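Local coordinates for protein aromatic-ring-hydroxylating dioxygenase beta subunit (Catenulispora acidiphila, PDB 6VW4) that is of unknown function but has an NTF2-like fold, binds a tricyclic polyketide-type acid (S-DNPA) in its pocket and may act in polyketide biosynthesis, at residues G28-Y33 and R60-F65; R20-L25 and R76-T81; H45-D50 and D142-A147. One frame throughout, in Å; residues are numbered along the deposited sequence.

Interaction 1. Residues G28-Y33 and R60-F65; sequences GKFEEY and RELNEF. With SDN ([(3S)-9-hydroxy-1-methyl-10-oxo-4,10-dihydro-3H-benzo[g]isochromen-3-yl]acetic acid), chain C.
F30 of helix 30-34 lies flat against L62 of helix 55-68, and its atoms can be followed outward one by one. CB and CG leave the backbone beside L62 CD1 and CB, with CG standing anti to the carbonyl carbon (chi1 -62°), which lays the ring against the neighbouring helix. L62 CB then sits almost squarely over the ring, 3.8 Å from the F30 centroid and 11° off its normal, a CH-pi contact. Over the same face, the methyl L62 CD1 lies 3.8 Å from F30 CD1. At the edge, N63 OD1 lies in the ring plane, 3.5 Å from F30 CD2, so that the amide oxygen faces the ring's hydrogen-bearing rim, with the two planes 68° apart. Farther out F30 CE2 approaches the backbone oxygen L62 O at 3.7 Å, and CZ ends near the same atom. The opposite face of the ring has G28 O above it, toward the rim. With an alanine here, L62 would probably lose the flat surface under its CB and a gap would open between the two helices.

The same L62 CD1 also reaches Y33 CD2, at 3.7 Å, where the two side chains run roughly perpendicular. The Y33 ring is swung toward the pocket, CG anti to the backbone N, and at its far end the ligand hydroxyl O4 donates a hydrogen bond of 2.8 Å to Y33 OH; R137 NH1 adds a weak bond to that OH. F65, on helix 55-68, holds the ligand methyl C16 over the centre of one ring face. Here a buried aromatic-aliphatic layer between two helices forms part of the wall of the ligand pocket of an NTF2-like, SnoaL-related fold.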
loop_
_atom_site.group_PDB
_atom_site.type_symbol
_atom_site.label_atom_id
_atom_site.label_comp_id
_atom_site.label_asym_id
_atom_site.label_seq_id
_atom_site.Cartn_x
_atom_site.Cartn_y
_atom_site.Cartn_z
ATOM N N GLY A 28 17.658 -3.851 9.359
ATOM C CA GLY A 28 18.425 -3.790 10.585
ATOM C C GLY A 28 19.431 -2.665 10.694
ATOM O O GLY A 28 20.293 -2.711 11.575
ATOM N N LYS A 29 19.352 -1.660 9.829
ATOM C CA LYS A 29 20.245 -0.511 9.869
ATOM C C LYS A 29 19.651 0.538 10.810
ATOM O O LYS A 29 19.189 1.611 10.409
ATOM C CB LYS A 29 20.453 0.022 8.461
ATOM C CG LYS A 29 21.055 -0.993 7.537
ATOM C CD LYS A 29 21.059 -0.497 6.099
ATOM C CE LYS A 29 21.831 -1.458 5.208
ATOM N NZ LYS A 29 21.187 -1.776 3.897
ATOM N N PHE A 30 19.669 0.194 12.099
ATOM C CA PHE A 30 18.979 1.011 13.090
ATOM C C PHE A 30 19.561 2.420 13.216
ATOM O O PHE A 30 18.843 3.351 13.619
ATOM C CB PHE A 30 19.014 0.324 14.453
ATOM C CG PHE A 30 18.332 -0.999 14.487
ATOM C CD1 PHE A 30 17.289 -1.280 13.627
ATOM C CD2 PHE A 30 18.741 -1.971 15.390
ATOM C CE1 PHE A 30 16.657 -2.506 13.654
ATOM C CE2 PHE A 30 18.127 -3.205 15.424
ATOM C CZ PHE A 30 17.074 -3.478 14.555
ATOM N N GLU A 31 20.846 2.609 12.910
ATOM C CA GLU A 31 21.423 3.950 13.030
ATOM C C GLU A 31 20.955 4.835 11.888
ATOM O O GLU A 31 20.547 5.983 12.104
ATOM C CB GLU A 31 22.954 3.891 13.051
ATOM C CG GLU A 31 23.540 3.271 14.321
ATOM C CD GLU A 31 23.586 1.734 14.280
ATOM O OE1 GLU A 31 24.311 1.141 15.119
ATOM O OE2 GLU A 31 22.899 1.115 13.425
ATOM N N GLU A 32 20.982 4.298 10.666
ATOM C CA GLU A 32 20.454 5.033 9.518
ATOM C C GLU A 32 19.009 5.433 9.760
ATOM O O GLU A 32 18.585 6.528 9.385
ATOM C CB GLU A 32 20.512 4.181 8.253
ATOM C CG GLU A 32 21.838 3.983 7.627
ATOM C CD GLU A 32 21.702 3.270 6.282
ATOM O OE1 GLU A 32 20.655 3.445 5.595
ATOM O OE2 GLU A 32 22.648 2.539 5.914
ATOM N N TYR A 33 18.232 4.535 10.380
ATOM C CA TYR A 33 16.840 4.839 10.657
ATOM C C TYR A 33 16.746 5.980 11.638
ATOM O O TYR A 33 15.943 6.898 11.446
ATOM C CB TYR A 33 16.105 3.605 11.182
ATOM C CG TYR A 33 14.701 3.845 11.726
ATOM C CD1 TYR A 33 13.631 3.941 10.873
ATOM C CD2 TYR A 33 14.456 3.965 13.086
ATOM C CE1 TYR A 33 12.355 4.125 11.330
ATOM C CE2 TYR A 33 13.163 4.176 13.558
ATOM C CZ TYR A 33 12.117 4.224 12.655
ATOM O OH TYR A 33 10.819 4.423 13.038
ATOM N N ARG A 60 18.896 2.438 20.772
ATOM C CA ARG A 60 18.940 1.495 21.878
ATOM C C ARG A 60 17.634 0.732 21.989
ATOM O O ARG A 60 17.641 -0.487 22.214
ATOM C CB ARG A 60 19.265 2.247 23.178
ATOM C CG ARG A 60 18.819 1.702 24.560
ATOM C CD ARG A 60 19.054 2.847 25.659
ATOM N NE ARG A 60 20.015 3.883 25.203
ATOM C CZ ARG A 60 19.840 5.217 25.246
ATOM N NH1 ARG A 60 18.748 5.768 25.761
ATOM N NH2 ARG A 60 20.782 6.025 24.756
ATOM N N GLU A 61 16.500 1.422 21.846
ATOM C CA GLU A 61 15.236 0.709 21.991
ATOM C C GLU A 61 14.999 -0.289 20.864
ATOM O O GLU A 61 14.272 -1.254 21.073
ATOM C CB GLU A 61 14.066 1.680 22.050
ATOM C CG GLU A 61 12.747 0.982 22.422
ATOM C CD GLU A 61 11.856 1.828 23.331
ATOM O OE1 GLU A 61 12.221 2.010 24.512
ATOM O OE2 GLU A 61 10.783 2.310 22.879
ATOM N N LEU A 62 15.580 -0.086 19.678
ATOM C CA LEU A 62 15.445 -1.075 18.612
ATOM C C LEU A 62 16.359 -2.272 18.835
ATOM O O LEU A 62 16.017 -3.395 18.441
ATOM C CB LEU A 62 15.745 -0.453 17.251
ATOM C CG LEU A 62 14.732 0.588 16.774
ATOM C CD1 LEU A 62 15.281 1.314 15.547
ATOM C CD2 LEU A 62 13.363 -0.020 16.508
ATOM N N ASN A 63 17.526 -2.053 19.446
ATOM C CA ASN A 63 18.394 -3.172 19.806
ATOM C C ASN A 63 17.778 -4.012 20.930
ATOM O O ASN A 63 17.883 -5.242 20.915
ATOM C CB ASN A 63 19.780 -2.648 20.202
ATOM C CG ASN A 63 20.695 -2.428 19.002
ATOM O OD1 ASN A 63 20.665 -3.177 18.029
ATOM N ND2 ASN A 63 21.515 -1.401 19.075
ATOM N N GLU A 64 17.097 -3.373 21.886
ATOM C CA GLU A 64 16.356 -4.113 22.906
ATOM C C GLU A 64 15.271 -4.985 22.282
ATOM O O GLU A 64 15.207 -6.194 22.533
ATOM C CB GLU A 64 15.701 -3.145 23.890
ATOM C CG GLU A 64 16.486 -2.774 25.136
ATOM C CD GLU A 64 15.766 -1.701 25.957
ATOM O OE1 GLU A 64 16.251 -0.542 26.003
ATOM O OE2 GLU A 64 14.698 -2.014 26.531
ATOM N N PHE A 65 14.376 -4.358 21.505
ATOM C CA PHE A 65 13.229 -5.037 20.901
ATOM C C PHE A 65 13.669 -6.212 20.038
ATOM O O PHE A 65 13.043 -7.278 20.066
ATOM C CB PHE A 65 12.427 -4.011 20.077
ATOM C CG PHE A 65 11.267 -4.582 19.327
ATOM C CD1 PHE A 65 11.449 -5.188 18.088
ATOM C CD2 PHE A 65 9.990 -4.498 19.855
ATOM C CE1 PHE A 65 10.383 -5.720 17.401
ATOM C CE2 PHE A 65 8.919 -5.024 19.175
ATOM C CZ PHE A 65 9.116 -5.639 17.941
HETATM O O4 SDN C . 9.052 2.197 12.948
HETATM C C11 SDN C . 7.681 1.988 12.797
HETATM C C12 SDN C . 7.008 0.982 13.491
HETATM C C13 SDN C . 7.815 0.085 14.457
HETATM O O5 SDN C . 8.981 0.258 14.598
HETATM C C14 SDN C . 7.093 -1.011 15.219
HETATM C C15 SDN C . 7.887 -1.901 16.206
HETATM O O3 SDN C . 7.129 -2.444 17.308
HETATM C C16 SDN C . 9.414 -2.061 16.158
HETATM C C10 SDN C . 6.973 2.765 11.895
HETATM C C9 SDN C . 5.597 2.568 11.705
HETATM C C8 SDN C . 4.924 1.578 12.406
HETATM C C7 SDN C . 5.625 0.773 13.298
HETATM C C6 SDN C . 4.864 -0.352 14.074
HETATM C C5 SDN C . 5.674 -1.213 15.041
HETATM C C4 SDN C . 4.983 -2.260 15.794
HETATM C C3 SDN C . 5.765 -2.867 16.948
HETATM C C2 SDN C . 5.908 -4.285 16.426
HETATM C C1 SDN C . 5.166 -5.432 17.080
HETATM O O2 SDN C . 4.377 -5.203 18.026
HETATM O O1 SDN C . 5.375 -6.605 16.654
#

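Interaction 2. Residues R20-L25 and R76-T81; sequences RQMHAL and RRHMFT. With SDN ([(3S)-9-hydroxy-1-methyl-10-oxo-4,10-dihydro-3H-benzo[g]isochromen-3-yl]acetic acid), chain C.
H78 ND1 is hydrogen-bonded to OD1 of D26, the residue just beyond 20-25, and this bond fixes the rotation of a ring that packs against M22 and L25. The methyl CE of M22 lies over one face of the H78 ring, although it is modelled too close for its exact position to be trusted. L25 CD2 approaches obliquely, 3.7 Å from H78 CE1, and the same methyl lies 3.6 Å from the ligand oxygen O4. M22 also turns to F80: its CG is 3.5 Å from F80 CZ, and its SD is 4.8 Å from the F80 centroid, an oblique Met-aromatic contact. Bends at chi2 (-29°) and chi3 turn the M22 chain so that CG and SD lie against F80.

The strand side chains continue onto the ligand. F80 CZ touches the ligand carbon C9 at 3.5 Å, while H78 NE2 sits over the face of the ligand's ring system, above C13 and C14. At the carboxylate end, R76 NH1 gives a weak but nearly straight hydrogen bond to O1 (3.3 Å, 168°), and the guanidinium has C2 at its edge. Segments 20-25 and 76-81 run nearly antiparallel, their axes 8.4 Å apart; they bring helix 8-26 onto strand 75-86 in the helix-on-curved-sheet packing of the NTF2-like fold, which encloses the ligand pocket.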
loop_
_atom_site.group_PDB
_atom_site.type_symbol
_atom_site.label_atom_id
_atom_site.label_comp_id
_atom_site.label_asym_id
_atom_site.label_seq_id
_atom_site.Cartn_x
_atom_site.Cartn_y
_atom_site.Cartn_z
ATOM N N ARG A 20 12.225 5.162 2.502
ATOM C CA ARG A 20 13.653 5.030 2.826
ATOM C C ARG A 20 13.855 4.697 4.305
ATOM O O ARG A 20 14.610 3.784 4.638
ATOM C CB ARG A 20 14.417 6.316 2.474
ATOM C CG ARG A 20 14.458 6.662 1.000
ATOM C CD ARG A 20 15.700 6.176 0.295
ATOM N NE ARG A 20 15.987 6.993 -0.889
ATOM C CZ ARG A 20 16.292 6.509 -2.095
ATOM N NH1 ARG A 20 16.368 5.191 -2.303
ATOM N NH2 ARG A 20 16.520 7.346 -3.100
ATOM N N GLN A 21 13.184 5.424 5.203
ATOM C CA GLN A 21 13.204 5.079 6.616
ATOM C C GLN A 21 12.998 3.588 6.833
ATOM O O GLN A 21 13.754 2.941 7.561
ATOM C CB GLN A 21 12.071 5.775 7.365
ATOM C CG GLN A 21 12.336 7.074 7.851
ATOM C CD GLN A 21 11.184 7.583 8.673
ATOM O OE1 GLN A 21 10.002 7.286 8.395
ATOM N NE2 GLN A 21 11.503 8.415 9.647
ATOM N N MET A 22 11.898 3.045 6.287
ATOM C CA MET A 22 11.547 1.665 6.604
ATOM C C MET A 22 12.448 0.665 5.897
ATOM O O MET A 22 12.627 -0.447 6.397
ATOM C CB MET A 22 10.088 1.358 6.268
ATOM C CG MET A 22 9.066 2.070 7.088
ATOM S SD MET A 22 9.633 2.479 8.786
ATOM C CE MET A 22 9.066 0.819 9.417
ATOM N N HIS A 23 13.007 1.017 4.737
ATOM C CA HIS A 23 13.984 0.114 4.123
ATOM C C HIS A 23 15.173 -0.089 5.057
ATOM O O HIS A 23 15.658 -1.214 5.240
ATOM C CB HIS A 23 14.462 0.629 2.755
ATOM C CG HIS A 23 13.398 0.615 1.682
ATOM N ND1 HIS A 23 13.528 1.303 0.490
ATOM C CD2 HIS A 23 12.181 0.007 1.631
ATOM C CE1 HIS A 23 12.441 1.122 -0.244
ATOM N NE2 HIS A 23 11.613 0.334 0.421
ATOM N N ALA A 24 15.603 0.984 5.708
ATOM C CA ALA A 24 16.715 0.902 6.637
ATOM C C ALA A 24 16.318 0.131 7.892
ATOM O O ALA A 24 17.059 -0.739 8.349
ATOM C CB ALA A 24 17.200 2.315 6.980
ATOM N N LEU A 25 15.148 0.423 8.460
ATOM C CA LEU A 25 14.715 -0.293 9.659
ATOM C C LEU A 25 14.626 -1.800 9.400
ATOM O O LEU A 25 15.173 -2.617 10.165
ATOM C CB LEU A 25 13.364 0.256 10.117
ATOM C CG LEU A 25 12.713 -0.608 11.197
ATOM C CD1 LEU A 25 13.580 -0.471 12.431
ATOM C CD2 LEU A 25 11.297 -0.245 11.540
ATOM N N ARG A 76 11.382 -8.862 8.930
ATOM C CA ARG A 76 10.190 -8.048 9.059
ATOM C C ARG A 76 10.080 -7.057 7.900
ATOM O O ARG A 76 11.079 -6.661 7.297
ATOM C CB ARG A 76 10.213 -7.249 10.346
ATOM C CG ARG A 76 10.818 -7.952 11.529
ATOM C CD ARG A 76 9.893 -7.833 12.740
ATOM N NE ARG A 76 9.514 -6.452 13.030
ATOM C CZ ARG A 76 8.512 -6.106 13.832
ATOM N NH1 ARG A 76 7.790 -7.047 14.422
ATOM N NH2 ARG A 76 8.229 -4.825 14.035
ATOM N N ARG A 77 8.838 -6.668 7.600
ATOM C CA ARG A 77 8.487 -5.694 6.578
ATOM C C ARG A 77 7.370 -4.830 7.132
ATOM O O ARG A 77 6.447 -5.351 7.753
ATOM C CB ARG A 77 7.985 -6.327 5.283
ATOM C CG ARG A 77 8.999 -7.117 4.497
ATOM C CD ARG A 77 10.184 -6.286 4.084
ATOM N NE ARG A 77 11.211 -7.158 3.559
ATOM C CZ ARG A 77 12.466 -6.797 3.365
ATOM N NH1 ARG A 77 12.835 -5.572 3.647
ATOM N NH2 ARG A 77 13.341 -7.666 2.894
ATOM N N HIS A 78 7.455 -3.523 6.923
ATOM C CA HIS A 78 6.415 -2.587 7.314
ATOM C C HIS A 78 5.830 -1.994 6.053
ATOM O O HIS A 78 6.538 -1.289 5.320
ATOM C CB HIS A 78 6.960 -1.451 8.173
ATOM C CG HIS A 78 7.426 -1.900 9.504
ATOM N ND1 HIS A 78 8.625 -2.544 9.685
ATOM C CD2 HIS A 78 6.846 -1.820 10.723
ATOM C CE1 HIS A 78 8.758 -2.857 10.961
ATOM N NE2 HIS A 78 7.701 -2.411 11.614
ATOM N N MET A 79 4.541 -2.221 5.831
ATOM C CA MET A 79 3.841 -1.696 4.666
ATOM C C MET A 79 2.945 -0.546 5.056
ATOM O O MET A 79 1.944 -0.746 5.763
ATOM C CB MET A 79 3.008 -2.798 4.027
ATOM C CG MET A 79 3.870 -3.708 3.243
ATOM S SD MET A 79 3.197 -5.359 3.149
ATOM C CE MET A 79 4.651 -6.116 2.344
ATOM N N PHE A 80 3.241 0.613 4.499
ATOM C CA PHE A 80 2.483 1.803 4.795
ATOM C C PHE A 80 1.422 1.988 3.723
ATOM O O PHE A 80 1.710 1.826 2.538
ATOM C CB PHE A 80 3.421 2.989 4.839
ATOM C CG PHE A 80 4.316 3.054 6.047
ATOM C CD1 PHE A 80 4.434 1.995 6.916
ATOM C CD2 PHE A 80 5.083 4.209 6.291
ATOM C CE1 PHE A 80 5.257 2.088 8.030
ATOM C CE2 PHE A 80 5.902 4.300 7.394
ATOM C CZ PHE A 80 5.998 3.238 8.260
ATOM N N THR A 81 0.196 2.351 4.131
ATOM C CA THR A 81 -0.809 2.801 3.158
ATOM C C THR A 81 -1.664 3.915 3.768
ATOM O O THR A 81 -1.571 4.205 4.963
ATOM C CB THR A 81 -1.721 1.642 2.709
ATOM O OG1 THR A 81 -2.415 1.125 3.856
ATOM C CG2 THR A 81 -0.943 0.531 2.019
HETATM O O4 SDN C . 9.052 2.197 12.948
HETATM C C11 SDN C . 7.681 1.988 12.797
HETATM C C12 SDN C . 7.008 0.982 13.491
HETATM C C13 SDN C . 7.815 0.085 14.457
HETATM O O5 SDN C . 8.981 0.258 14.598
HETATM C C14 SDN C . 7.093 -1.011 15.219
HETATM C C15 SDN C . 7.887 -1.901 16.206
HETATM O O3 SDN C . 7.129 -2.444 17.308
HETATM C C16 SDN C . 9.414 -2.061 16.158
HETATM C C10 SDN C . 6.973 2.765 11.895
HETATM C C9 SDN C . 5.597 2.568 11.705
HETATM C C8 SDN C . 4.924 1.578 12.406
HETATM C C7 SDN C . 5.625 0.773 13.298
HETATM C C6 SDN C . 4.864 -0.352 14.074
HETATM C C5 SDN C . 5.674 -1.213 15.041
HETATM C C4 SDN C . 4.983 -2.260 15.794
HETATM C C3 SDN C . 5.765 -2.867 16.948
HETATM C C2 SDN C . 5.908 -4.285 16.426
HETATM C C1 SDN C . 5.166 -5.432 17.080
HETATM O O2 SDN C . 4.377 -5.203 18.026
HETATM O O1 SDN C . 5.375 -6.605 16.654
#

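Interaction 3. Residues H45-D50 and D142-A147; sequences HTPGRD and DNRTVA. With SDN ([(3S)-9-hydroxy-1-methyl-10-oxo-4,10-dihydro-3H-benzo[g]isochromen-3-yl]acetic acid), chain C.
The guanidinium of R144 has P47 C and G48 N over one face, the carbonyl carbon set toward the rim of the group. It is brought there by a long straight arm: from CG, anti to the backbone N (chi1 -170°), the chain stays extended as far as NE. The arm runs alongside the proline ring, the two side chains pointing opposite ways, with P47 CB 3.7 Å from R144 CD, and P47 CG next to the same methylene. No hydrogen bond joins the two segments, so the contact is an apolar graze with a flat cationic group laid along the backbone of the loop. The charge finds its mate elsewhere, in a salt bridge from R144 NH1 to OE2 of E148, the last modelled residue.

The second flat group, the H45 ring, turns its edge to the ligand. T46 OG1 lies 3.4 Å above the plane of one face, toward the rim, while R49 NH1 and the ligand oxygen O3 are at the edge, in plane. H45 ND1 points a straight though weak hydrogen bond at O3, 3.4 Å long with an angle of 174°. T46 adds its methyl CG2, 4.0 Å from the same O3.

G48 has positive phi, and a CB there would press on the carbonyl oxygen of P47 and come close to R144 NH2. Helix 142-147 is held from elsewhere as well: D142 bonds to S117 of the same chain and forms a salt bridge with R77 of the third subunit. The loop between strands 41-44 and 52-53 contains a type II beta turn from T46 to R49, with proline and glycine at its central positions; its H45-T46 end lines the ligand pocket and its P47-G48 end packs on helix 142-147.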
loop_
_atom_site.group_PDB
_atom_site.type_symbol
_atom_site.label_atom_id
_atom_site.label_comp_id
_atom_site.label_asym_id
_atom_site.label_seq_id
_atom_site.Cartn_x
_atom_site.Cartn_y
_atom_site.Cartn_z
ATOM N N HIS A 45 6.851 3.640 19.815
ATOM C CA HIS A 45 6.565 2.492 18.950
ATOM C C HIS A 45 5.504 1.547 19.528
ATOM O O HIS A 45 4.883 0.792 18.765
ATOM C CB HIS A 45 7.856 1.696 18.638
ATOM C CG HIS A 45 8.399 0.900 19.788
ATOM N ND1 HIS A 45 8.458 -0.480 19.782
ATOM C CD2 HIS A 45 8.954 1.300 20.957
ATOM C CE1 HIS A 45 8.995 -0.894 20.917
ATOM N NE2 HIS A 45 9.311 0.165 21.643
ATOM N N THR A 46 5.303 1.532 20.850
ATOM C CA THR A 46 4.324 0.623 21.430
ATOM C C THR A 46 3.545 1.289 22.555
ATOM O O THR A 46 4.152 1.877 23.471
ATOM C CB THR A 46 4.970 -0.676 21.946
ATOM O OG1 THR A 46 6.069 -0.375 22.825
ATOM C CG2 THR A 46 5.450 -1.547 20.776
ATOM N N PRO A 47 2.217 1.198 22.533
ATOM C CA PRO A 47 1.419 1.831 23.590
ATOM C C PRO A 47 1.735 1.223 24.950
ATOM O O PRO A 47 2.089 0.045 25.065
ATOM C CB PRO A 47 -0.027 1.557 23.169
ATOM C CG PRO A 47 0.045 1.165 21.690
ATOM C CD PRO A 47 1.379 0.497 21.537
ATOM N N GLY A 48 1.620 2.050 25.974
ATOM C CA GLY A 48 2.031 1.687 27.333
ATOM C C GLY A 48 3.476 2.005 27.665
ATOM O O GLY A 48 3.762 2.534 28.737
ATOM N N ARG A 49 4.395 1.695 26.755
ATOM C CA ARG A 49 5.804 2.005 26.949
ATOM C C ARG A 49 6.133 3.467 26.631
ATOM O O ARG A 49 5.607 4.071 25.678
ATOM C CB ARG A 49 6.663 1.092 26.073
ATOM C CG ARG A 49 8.141 1.079 26.418
ATOM C CD ARG A 49 8.725 -0.334 26.276
ATOM N NE ARG A 49 10.144 -0.337 26.641
ATOM C CZ ARG A 49 11.131 -0.822 25.892
ATOM N NH1 ARG A 49 10.893 -1.370 24.709
ATOM N NH2 ARG A 49 12.376 -0.748 26.333
ATOM N N ASP A 50 7.014 4.039 27.448
ATOM C CA ASP A 50 7.400 5.429 27.255
ATOM C C ASP A 50 8.190 5.551 25.962
ATOM O O ASP A 50 8.918 4.622 25.580
ATOM C CB ASP A 50 8.251 5.929 28.420
ATOM C CG ASP A 50 7.466 6.047 29.713
ATOM O OD1 ASP A 50 6.672 7.012 29.873
ATOM O OD2 ASP A 50 7.668 5.166 30.576
ATOM N N ASP A 142 -3.783 -1.844 16.751
ATOM C CA ASP A 142 -5.212 -2.152 16.719
ATOM C C ASP A 142 -5.556 -3.286 17.695
ATOM O O ASP A 142 -6.603 -3.245 18.354
ATOM C CB ASP A 142 -5.672 -2.525 15.306
ATOM C CG ASP A 142 -6.006 -1.301 14.426
ATOM O OD1 ASP A 142 -6.222 -0.188 14.949
ATOM O OD2 ASP A 142 -6.062 -1.480 13.184
ATOM N N ASN A 143 -4.693 -4.312 17.801
ATOM C CA ASN A 143 -4.964 -5.417 18.730
ATOM C C ASN A 143 -5.093 -4.896 20.160
ATOM O O ASN A 143 -6.081 -5.191 20.849
ATOM C CB ASN A 143 -3.885 -6.527 18.626
ATOM C CG ASN A 143 -2.451 -6.012 18.788
ATOM O OD1 ASN A 143 -2.043 -5.033 18.161
ATOM N ND2 ASN A 143 -1.670 -6.709 19.600
ATOM N N ARG A 144 -4.145 -4.045 20.597
ATOM C CA ARG A 144 -4.215 -3.480 21.950
ATOM C C ARG A 144 -5.350 -2.477 22.116
ATOM O O ARG A 144 -5.952 -2.396 23.195
ATOM C CB ARG A 144 -2.901 -2.807 22.341
ATOM C CG ARG A 144 -2.854 -2.431 23.853
ATOM C CD ARG A 144 -1.634 -1.594 24.205
ATOM N NE ARG A 144 -1.378 -1.381 25.637
ATOM C CZ ARG A 144 -2.013 -0.495 26.410
ATOM N NH1 ARG A 144 -2.998 0.253 25.919
ATOM N NH2 ARG A 144 -1.661 -0.358 27.685
ATOM N N THR A 145 -5.664 -1.710 21.077
ATOM C CA THR A 145 -6.817 -0.818 21.143
ATOM C C THR A 145 -8.117 -1.597 21.346
ATOM O O THR A 145 -9.021 -1.131 22.048
ATOM C CB THR A 145 -6.850 0.023 19.867
ATOM O OG1 THR A 145 -5.780 0.970 19.931
ATOM C CG2 THR A 145 -8.183 0.734 19.667
ATOM N N VAL A 146 -8.224 -2.797 20.758
ATOM C CA VAL A 146 -9.484 -3.543 20.808
ATOM C C VAL A 146 -9.734 -4.105 22.209
ATOM O O VAL A 146 -10.856 -4.021 22.723
ATOM C CB VAL A 146 -9.492 -4.634 19.723
ATOM C CG1 VAL A 146 -10.456 -5.748 20.053
ATOM C CG2 VAL A 146 -9.880 -4.021 18.371
ATOM N N ALA A 147 -8.696 -4.648 22.858
ATOM C CA ALA A 147 -8.807 -5.079 24.255
ATOM C C ALA A 147 -9.439 -3.995 25.143
ATOM O O ALA A 147 -10.393 -4.262 25.886
ATOM C CB ALA A 147 -7.418 -5.492 24.772
HETATM O O4 SDN C . 9.052 2.197 12.948
HETATM C C11 SDN C . 7.681 1.988 12.797
HETATM C C12 SDN C . 7.008 0.982 13.491
HETATM C C13 SDN C . 7.815 0.085 14.457
HETATM O O5 SDN C . 8.981 0.258 14.598
HETATM C C14 SDN C . 7.093 -1.011 15.219
HETATM C C15 SDN C . 7.887 -1.901 16.206
HETATM O O3 SDN C . 7.129 -2.444 17.308
HETATM C C16 SDN C . 9.414 -2.061 16.158
HETATM C C10 SDN C . 6.973 2.765 11.895
HETATM C C9 SDN C . 5.597 2.568 11.705
HETATM C C8 SDN C . 4.924 1.578 12.406
HETATM C C7 SDN C . 5.625 0.773 13.298
HETATM C C6 SDN C . 4.864 -0.352 14.074
HETATM C C5 SDN C . 5.674 -1.213 15.041
HETATM C C4 SDN C . 4.983 -2.260 15.794
HETATM C C3 SDN C . 5.765 -2.867 16.948
HETATM C C2 SDN C . 5.908 -4.285 16.426
HETATM C C1 SDN C . 5.166 -5.432 17.080
HETATM O O2 SDN C . 4.377 -5.203 18.026
HETATM O O1 SDN C . 5.375 -6.605 16.654
#

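In the fold
Interactions 1 and 2 have centres about 13 Å apart and touch where helix 8-26 ends and helix 30-34 begins; along the chain, interaction 1 is nested inside the loop closed by interaction 2. Interaction 3 lies farther out, its centre about 20 Å from each of the other centres. Its loop follows strand 41-44 and its helix comes after the last strand, so its segments alternate with those of interactions 1 and 2. It meets interaction 1 through the salt bridge between R49 and E64, but does not touch interaction 2. All three reach the same ligand: helices, strand 75-86, outermost in the sheet of this chain, and the 45-50 loop together line one pocket.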